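Side-chain contacts in Yop proteins translocation protein Q (Yersinia pseudotuberculosis, PDB 3UEP), which is a component of the machinery that secretes Yop virulence proteins, present here as a FliN-like C-terminal fragment made from an internal translation start: residues V56-N61 with V79-L84; G68-V71 with R76-V79. One frame throughout, in Å; residues are numbered along the deposited sequence. Where two conformers were deposited one is given.

Interaction 1: V56-N61 with V79-L84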
ATOM      1  N   VAL A  56      -1.093  -7.100  -5.025  1.00 34.24           N
ATOM      2  CA  VAL A  56      -0.425  -5.839  -4.731  1.00 33.83           C
ATOM      3  C   VAL A  56      -1.139  -4.782  -5.570  1.00 37.50           C
ATOM      4  O   VAL A  56      -1.396  -4.989  -6.759  1.00 38.86           O
ATOM      5  CB  VAL A  56       1.068  -5.878  -5.098  1.00 37.91           C
ATOM      6  CG1 VAL A  56       1.716  -4.508  -4.907  1.00 29.54           C
ATOM      7  CG2 VAL A  56       1.783  -6.925  -4.258  1.00 41.37           C
ATOM      8  N   ARG A  57      -1.505  -3.665  -4.957  1.00 34.64           N
ATOM      9  CA  ARG A  57      -2.069  -2.561  -5.721  0.50 32.01           C
ATOM     10  C   ARG A  57      -0.985  -1.511  -5.913  1.00 35.28           C
ATOM     11  O   ARG A  57      -0.291  -1.149  -4.967  1.00 36.79           O
ATOM     12  CB  ARG A  57      -3.293  -1.968  -5.011  0.50 34.53           C
ATOM     13  CG  ARG A  57      -4.500  -2.908  -4.986  0.50 35.54           C
ATOM     14  CD  ARG A  57      -5.547  -2.482  -3.964  0.50 38.72           C
ATOM     15  NE  ARG A  57      -4.982  -2.270  -2.634  0.50 37.05           N
ATOM     16  CZ  ARG A  57      -4.717  -3.236  -1.760  0.50 33.63           C
ATOM     17  NH1 ARG A  57      -4.954  -4.509  -2.062  0.50 35.34           N
ATOM     18  NH2 ARG A  57      -4.203  -2.926  -0.582  0.50 30.66           N
ATOM     19  N   LEU A  58      -0.823  -1.046  -7.149  1.00 33.10           N
ATOM     20  CA  LEU A  58       0.089   0.051  -7.411  1.00 32.47           C
ATOM     21  C   LEU A  58      -0.681   1.353  -7.394  1.00 32.58           C
ATOM     22  O   LEU A  58      -1.656   1.515  -8.119  1.00 36.42           O
ATOM     23  CB  LEU A  58       0.765  -0.090  -8.773  1.00 39.15           C
ATOM     24  CG  LEU A  58       1.948  -1.043  -8.917  1.00 41.83           C
ATOM     25  CD1 LEU A  58       1.486  -2.501  -8.787  1.00 36.09           C
ATOM     26  CD2 LEU A  58       2.604  -0.787 -10.266  1.00 43.17           C
ATOM     27  N   LEU A  59      -0.234   2.290  -6.572  1.00 31.09           N
ATOM     28  CA  LEU A  59      -0.838   3.599  -6.548  1.00 25.30           C
ATOM     29  C   LEU A  59       0.177   4.599  -7.107  1.00 42.78           C
ATOM     30  O   LEU A  59       1.371   4.492  -6.839  1.00 45.75           O
ATOM     31  CB  LEU A  59      -1.260   3.968  -5.123  1.00 26.50           C
ATOM     32  CG  LEU A  59      -2.185   2.981  -4.394  1.00 34.30           C
ATOM     33  CD1 LEU A  59      -2.262   3.341  -2.927  1.00 35.96           C
ATOM     34  CD2 LEU A  59      -3.570   2.964  -4.998  1.00 38.64           C
ATOM     35  N   ALA A  60      -0.295   5.527  -7.936  1.00 42.42           N
ATOM     36  CA  ALA A  60       0.539   6.619  -8.435  1.00 48.19           C
ATOM     37  C   ALA A  60      -0.044   7.876  -7.826  1.00 45.25           C
ATOM     38  O   ALA A  60      -1.201   8.207  -8.069  1.00 45.84           O
ATOM     39  CB  ALA A  60       0.511   6.686  -9.955  1.00 38.12           C
ATOM     40  N   ASN A  61       0.744   8.545  -6.993  1.00 48.32           N
ATOM     41  CA  ASN A  61       0.226   9.652  -6.193  1.00 56.86           C
ATOM     42  C   ASN A  61      -1.120   9.327  -5.497  1.00 57.53           C
ATOM     43  O   ASN A  61      -2.034  10.157  -5.477  1.00 59.01           O
ATOM     44  CB  ASN A  61       0.108  10.923  -7.047  1.00 47.97           C
ATOM     45  CG  ASN A  61       1.434  11.326  -7.698  1.00 52.45           C
ATOM     46  OD1 ASN A  61       2.514  10.985  -7.208  1.00 46.19           O
ATOM     47  ND2 ASN A  61       1.354  12.068  -8.801  1.00 53.85           N
ATOM     48  N   VAL A  79       7.744  -6.911  -7.073  1.00 33.22           N
ATOM     49  CA  VAL A  79       6.372  -6.926  -7.538  1.00 33.16           C
ATOM     50  C   VAL A  79       6.316  -7.277  -9.020  1.00 41.88           C
ATOM     51  O   VAL A  79       6.917  -6.585  -9.844  1.00 39.75           O
ATOM     52  CB  VAL A  79       5.696  -5.563  -7.330  1.00 32.55           C
ATOM     53  CG1 VAL A  79       4.290  -5.578  -7.913  1.00 31.17           C
ATOM     54  CG2 VAL A  79       5.662  -5.217  -5.854  1.00 34.09           C
ATOM     55  N   ARG A  80       5.616  -8.334  -9.397  1.00 39.92           N
ATOM     56  CA  ARG A  80       5.414  -8.620 -10.800  1.00 39.88           C
ATOM     57  C   ARG A  80       4.097  -8.118 -11.305  1.00 44.43           C
ATOM     58  O   ARG A  80       3.104  -8.540 -10.854  1.00 45.15           O
ATOM     59  CB  ARG A  80       5.571 -10.094 -11.130  1.00 44.55           C
ATOM     60  CG  ARG A  80       5.807 -10.294 -12.590  1.00 49.69           C
ATOM     61  CD  ARG A  80       6.369 -11.601 -13.005  1.00 57.26           C
ATOM     62  NE  ARG A  80       7.699 -11.923 -12.528  1.00 65.31           N
ATOM     63  CZ  ARG A  80       8.835 -11.626 -13.135  1.00 70.49           C
ATOM     64  NH1 ARG A  80       8.861 -10.951 -14.251  1.00 69.74           N
ATOM     65  NH2 ARG A  80       9.963 -11.999 -12.600  1.00 69.04           N
ATOM     66  N   ILE A  81       4.114  -7.223 -12.272  1.00 38.08           N
ATOM     67  CA  ILE A  81       2.913  -6.582 -12.801  1.00 25.15           C
ATOM     68  C   ILE A  81       2.005  -7.592 -13.486  1.00 29.21           C
ATOM     69  O   ILE A  81       2.472  -8.470 -14.214  1.00 29.29           O
ATOM     70  CB  ILE A  81       3.240  -5.463 -13.821  1.00 27.37           C
ATOM     71  CG1 ILE A  81       4.101  -4.356 -13.196  1.00 31.06           C
ATOM     72  CG2 ILE A  81       1.953  -4.898 -14.413  1.00 24.23           C
ATOM     73  CD1 ILE A  81       3.435  -3.626 -12.051  1.00 33.31           C
ATOM     74  N   GLU A  82       0.701  -7.452 -13.271  1.00 28.20           N
ATOM     75  CA  GLU A  82      -0.260  -8.370 -13.865  1.00 34.55           C
ATOM     76  C   GLU A  82      -1.263  -7.643 -14.733  1.00 34.21           C
ATOM     77  O   GLU A  82      -1.777  -8.195 -15.704  1.00 42.04           O
ATOM     78  CB  GLU A  82      -0.988  -9.160 -12.770  1.00 25.34           C
ATOM     79  CG  GLU A  82      -0.068 -10.219 -12.132  1.00 50.91           C
ATOM     80  CD  GLU A  82      -0.751 -11.066 -11.072  1.00 56.80           C
ATOM     81  OE1 GLU A  82      -1.804 -10.636 -10.543  1.00 64.49           O
ATOM     82  OE2 GLU A  82      -0.223 -12.158 -10.761  1.00 55.41           O
ATOM     83  N   ARG A  83      -1.496  -6.385 -14.395  1.00 39.38           N
ATOM     84  CA  ARG A  83      -2.579  -5.619 -14.985  0.53 40.63           C
ATOM     85  C   ARG A  83      -2.369  -4.131 -14.693  1.00 37.39           C
ATOM     86  O   ARG A  83      -1.935  -3.768 -13.606  1.00 37.44           O
ATOM     87  CB  ARG A  83      -3.901  -6.111 -14.389  0.53 40.16           C
ATOM     88  CG  ARG A  83      -5.149  -5.598 -15.055  0.53 47.29           C
ATOM     89  CD  ARG A  83      -6.384  -6.287 -14.475  0.53 43.32           C
ATOM     90  NE  ARG A  83      -6.321  -6.402 -13.020  0.53 37.53           N
ATOM     91  CZ  ARG A  83      -7.372  -6.661 -12.245  0.53 40.26           C
ATOM     92  NH1 ARG A  83      -8.573  -6.830 -12.779  0.53 53.55           N
ATOM     93  NH2 ARG A  83      -7.230  -6.755 -10.935  0.53 36.07           N
ATOM     94  N   LEU A  84      -2.778  -3.278 -15.610  1.00 45.98           N
ATOM     95  CA  LEU A  84      -2.650  -1.853 -15.453  1.00 40.94           C
ATOM     96  C   LEU A  84      -3.925  -1.200 -15.701  1.00 39.20           C
ATOM     97  O   LEU A  84      -4.609  -1.515 -16.583  1.00 49.82           O
ATOM     98  CB  LEU A  84      -1.614  -1.278 -16.399  1.00 41.65           C
ATOM     99  CG  LEU A  84      -0.212  -1.771 -16.178  1.00 42.44           C
ATOM    100  CD1 LEU A  84       0.532  -1.643 -17.383  1.00 45.88           C
ATOM    101  CD2 LEU A  84       0.490  -1.165 -15.051  1.00 35.41           C
TER
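In the coiled antiparallel sheet of the FliN-type C-terminal domain, V56 and L58 of strand 55-60 meet V79 and I81 of strand 76-84 on one buried face. Strand 63-73 lies between these two strands in the sheet, so they are not paired with each other, and their side chains meet over the intervening strand: the short axes stay 8.9 Å apart at closest. Their directions differ by 83°, a measure of how strongly the sheet is twisted. The two valines reach for each other tip to tip. V56 CG1 lies 4.1 Å from V79 CG1 and at the same distance from V79 CG2, so one methyl faces the fork of the opposing residue. In V56 this branch is anti to the backbone N (chi1 175°), which sends it toward V79. V79 CG1 also borders the leucine, 4.3 Å from L58 CD1, and thus touches both side chains of strand 55-60.

Farther along, L58 and I81 cross at about a right angle. I81 uses only its terminal methyl: CD1 comes to 3.5 Å from L58 CD2, closer than usual van der Waals contact, and to 4.0 Å from L58 CD1, so that the methyl lies against both branches of the leucine. A bent ethyl arm, chi2 -62°, carries that methyl inward although the residue's CB does not aim at the opposite strand. V27 and F25 of strand 20-27 close on V56 and L58 respectively, while L48 of the second subunit packs on V79.

Every group that meets here is an aliphatic branch, so the hold rests on dispersion and on exclusion of water. Its shape is set by how the methyls fit against branched ends, and it is tightest at the leucine-isoleucine pair.

Interaction 2: G68-V71 with R76-V79; sequences GRLV and RLGV
L70 and L77 incline toward each other on one face of the ladder, their side chains crossing obliquely with L70 CD2 4.1 Å from L77 CD1. L77 reaches this position with CG anti to the backbone N (chi1 -158°), beside its own carbonyl carbon. The same methyl of L70 is more loosely placed against V79, at 4.5 Å from V79 CG2, so that the leucine bridges two residues of the facing strand. V79 turns its other branch back over the neighbouring backbone: CG1 lies 4.3 Å from G68 CA, a close approach to main chain that the missing side chain permits.

The strands involved, 63-73 and 76-84, form a beta hairpin. L70 and V79 are a non-hydrogen-bonded pair; V71 and G78 are the hydrogen-bonded pair next to it, joined by V71 N to G78 O at 3.0 Å and G78 N to V71 O at 2.8 Å. G78 O receives a further CA-H...O contact from L70 CA, 3.5 Å away, and R69 O accepts a similar one from V79 CA.

On the reverse face V71 has only glycine opposite it. Its CG2, wedged between the backbone N and carbonyl carbon of its own residue, rests 3.7 Å from G78 O and touches the peptide directly. CG1 lies over one face of the R69 guanidinium, toward its rim, but in one of two deposited conformers of that arginine, so this contact is doubtful. L45 of the second subunit packs on V71, and L77 of the second subunit on L70. Near the turn, the guanidinium of R76 leads away from the hairpin to a salt bridge with D47 of the second subunit, though R76 is poorly ordered and the position of the bridge is less certain.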
ATOM      1  N   GLY A  68      -0.640  -6.291  -9.113  1.00 31.16           N
ATOM      2  CA  GLY A  68       0.522  -7.133  -9.269  1.00 30.12           C
ATOM      3  C   GLY A  68       0.552  -8.214  -8.205  1.00 36.57           C
ATOM      4  O   GLY A  68      -0.404  -8.396  -7.456  1.00 34.94           O
ATOM      5  N   ARG A  69       1.675  -8.910  -8.124  1.00 34.64           N
ATOM      6  CA  ARG A  69       1.836 -10.019  -7.204  0.62 37.09           C
ATOM      7  C   ARG A  69       3.170  -9.885  -6.481  1.00 38.26           C
ATOM      8  O   ARG A  69       4.181  -9.573  -7.108  1.00 45.70           O
ATOM      9  CB  ARG A  69       1.806 -11.319  -8.002  0.62 43.50           C
ATOM     10  CG  ARG A  69       1.961 -12.581  -7.189  0.62 50.76           C
ATOM     11  CD  ARG A  69       1.651 -13.785  -8.060  0.62 55.76           C
ATOM     12  NE  ARG A  69       2.718 -14.058  -9.016  0.62 56.52           N
ATOM     13  CZ  ARG A  69       3.600 -15.040  -8.868  0.62 66.10           C
ATOM     14  NH1 ARG A  69       3.529 -15.837  -7.804  0.62 58.64           N
ATOM     15  NH2 ARG A  69       4.548 -15.227  -9.783  0.62 76.28           N
ATOM     16  N   LEU A  70       3.181 -10.110  -5.168  1.00 34.85           N
ATOM     17  CA  LEU A  70       4.445 -10.098  -4.440  1.00 42.60           C
ATOM     18  C   LEU A  70       5.254 -11.307  -4.867  1.00 48.27           C
ATOM     19  O   LEU A  70       4.729 -12.414  -4.907  1.00 49.60           O
ATOM     20  CB  LEU A  70       4.226 -10.219  -2.943  1.00 45.36           C
ATOM     21  CG  LEU A  70       3.861  -9.049  -2.053  1.00 48.46           C
ATOM     22  CD1 LEU A  70       4.021  -9.537  -0.620  1.00 51.71           C
ATOM     23  CD2 LEU A  70       4.740  -7.834  -2.317  1.00 46.63           C
ATOM     24  N   VAL A  71       6.528 -11.095  -5.179  1.00 47.59           N
ATOM     25  CA  VAL A  71       7.457 -12.190  -5.431  1.00 43.53           C
ATOM     26  C   VAL A  71       8.730 -11.974  -4.611  1.00 48.08           C
ATOM     27  O   VAL A  71       9.030 -10.853  -4.194  1.00 49.89           O
ATOM     28  CB  VAL A  71       7.844 -12.295  -6.926  1.00 44.38           C
ATOM     29  CG1 VAL A  71       6.613 -12.550  -7.793  1.00 41.45           C
ATOM     30  CG2 VAL A  71       8.570 -11.035  -7.369  1.00 40.26           C
ATOM     31  N   ARG A  76      15.038 -10.883  -1.835  1.00 73.13           N
ATOM     32  CA  ARG A  76      14.495  -9.526  -1.877  1.00 68.19           C
ATOM     33  C   ARG A  76      13.065  -9.474  -2.395  1.00 57.12           C
ATOM     34  O   ARG A  76      12.669 -10.238  -3.267  1.00 62.89           O
ATOM     35  CB  ARG A  76      15.384  -8.608  -2.713  1.00 78.34           C
ATOM     36  CG  ARG A  76      16.765  -8.375  -2.115  1.00 88.16           C
ATOM     37  CD  ARG A  76      17.576  -7.456  -2.999  1.00 92.97           C
ATOM     38  NE  ARG A  76      17.606  -7.952  -4.369  1.00 97.21           N
ATOM     39  CZ  ARG A  76      18.074  -7.264  -5.404  1.00101.02           C
ATOM     40  NH1 ARG A  76      18.550  -6.038  -5.228  1.00103.46           N
ATOM     41  NH2 ARG A  76      18.058  -7.801  -6.617  1.00100.55           N
ATOM     42  N   LEU A  77      12.296  -8.545  -1.854  1.00 46.05           N
ATOM     43  CA  LEU A  77      10.902  -8.388  -2.210  1.00 42.53           C
ATOM     44  C   LEU A  77      10.744  -7.663  -3.547  1.00 40.64           C
ATOM     45  O   LEU A  77      11.374  -6.630  -3.790  1.00 40.37           O
ATOM     46  CB  LEU A  77      10.192  -7.606  -1.103  1.00 41.73           C
ATOM     47  CG  LEU A  77       8.674  -7.754  -0.995  1.00 46.76           C
ATOM     48  CD1 LEU A  77       8.304  -9.219  -0.759  1.00 55.32           C
ATOM     49  CD2 LEU A  77       8.127  -6.859   0.124  1.00 39.73           C
ATOM     50  N   GLY A  78       9.895  -8.201  -4.411  1.00 38.33           N
ATOM     51  CA  GLY A  78       9.595  -7.545  -5.667  1.00 38.51           C
ATOM     52  C   GLY A  78       8.122  -7.602  -5.999  1.00 39.88           C
ATOM     53  O   GLY A  78       7.337  -8.253  -5.298  1.00 39.79           O
ATOM     54  N   VAL A  79       7.744  -6.911  -7.073  1.00 33.22           N
ATOM     55  CA  VAL A  79       6.372  -6.926  -7.538  1.00 33.16           C
ATOM     56  C   VAL A  79       6.316  -7.277  -9.020  1.00 41.88           C
ATOM     57  O   VAL A  79       6.917  -6.585  -9.844  1.00 39.75           O
ATOM     58  CB  VAL A  79       5.696  -5.563  -7.330  1.00 32.55           C
ATOM     59  CG1 VAL A  79       4.290  -5.578  -7.913  1.00 31.17           C
ATOM     60  CG2 VAL A  79       5.662  -5.217  -5.854  1.00 34.09           C
TER

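Overall arrangement
From the N terminus the chain first lays down strand 20-27, then passes through the helix 34-39 before strand 55-60 supplies the first half of interaction 1. It turns back into strand 63-73, which holds residues 68-71, and turns again at the hairpin end, where interaction 2 closes a short loop by pairing neighbouring strands. Strand 76-84 then runs on to complete interaction 1, closing a longer loop, so interaction 2 nests inside it, with V79 common to both. The contacts also touch through V56 O and G68 N, probably hydrogen-bonded. Together they tie three consecutive strands, one contact by ladder and the other by side chains on one buried face of the sheet, and both adjoin the second subunit.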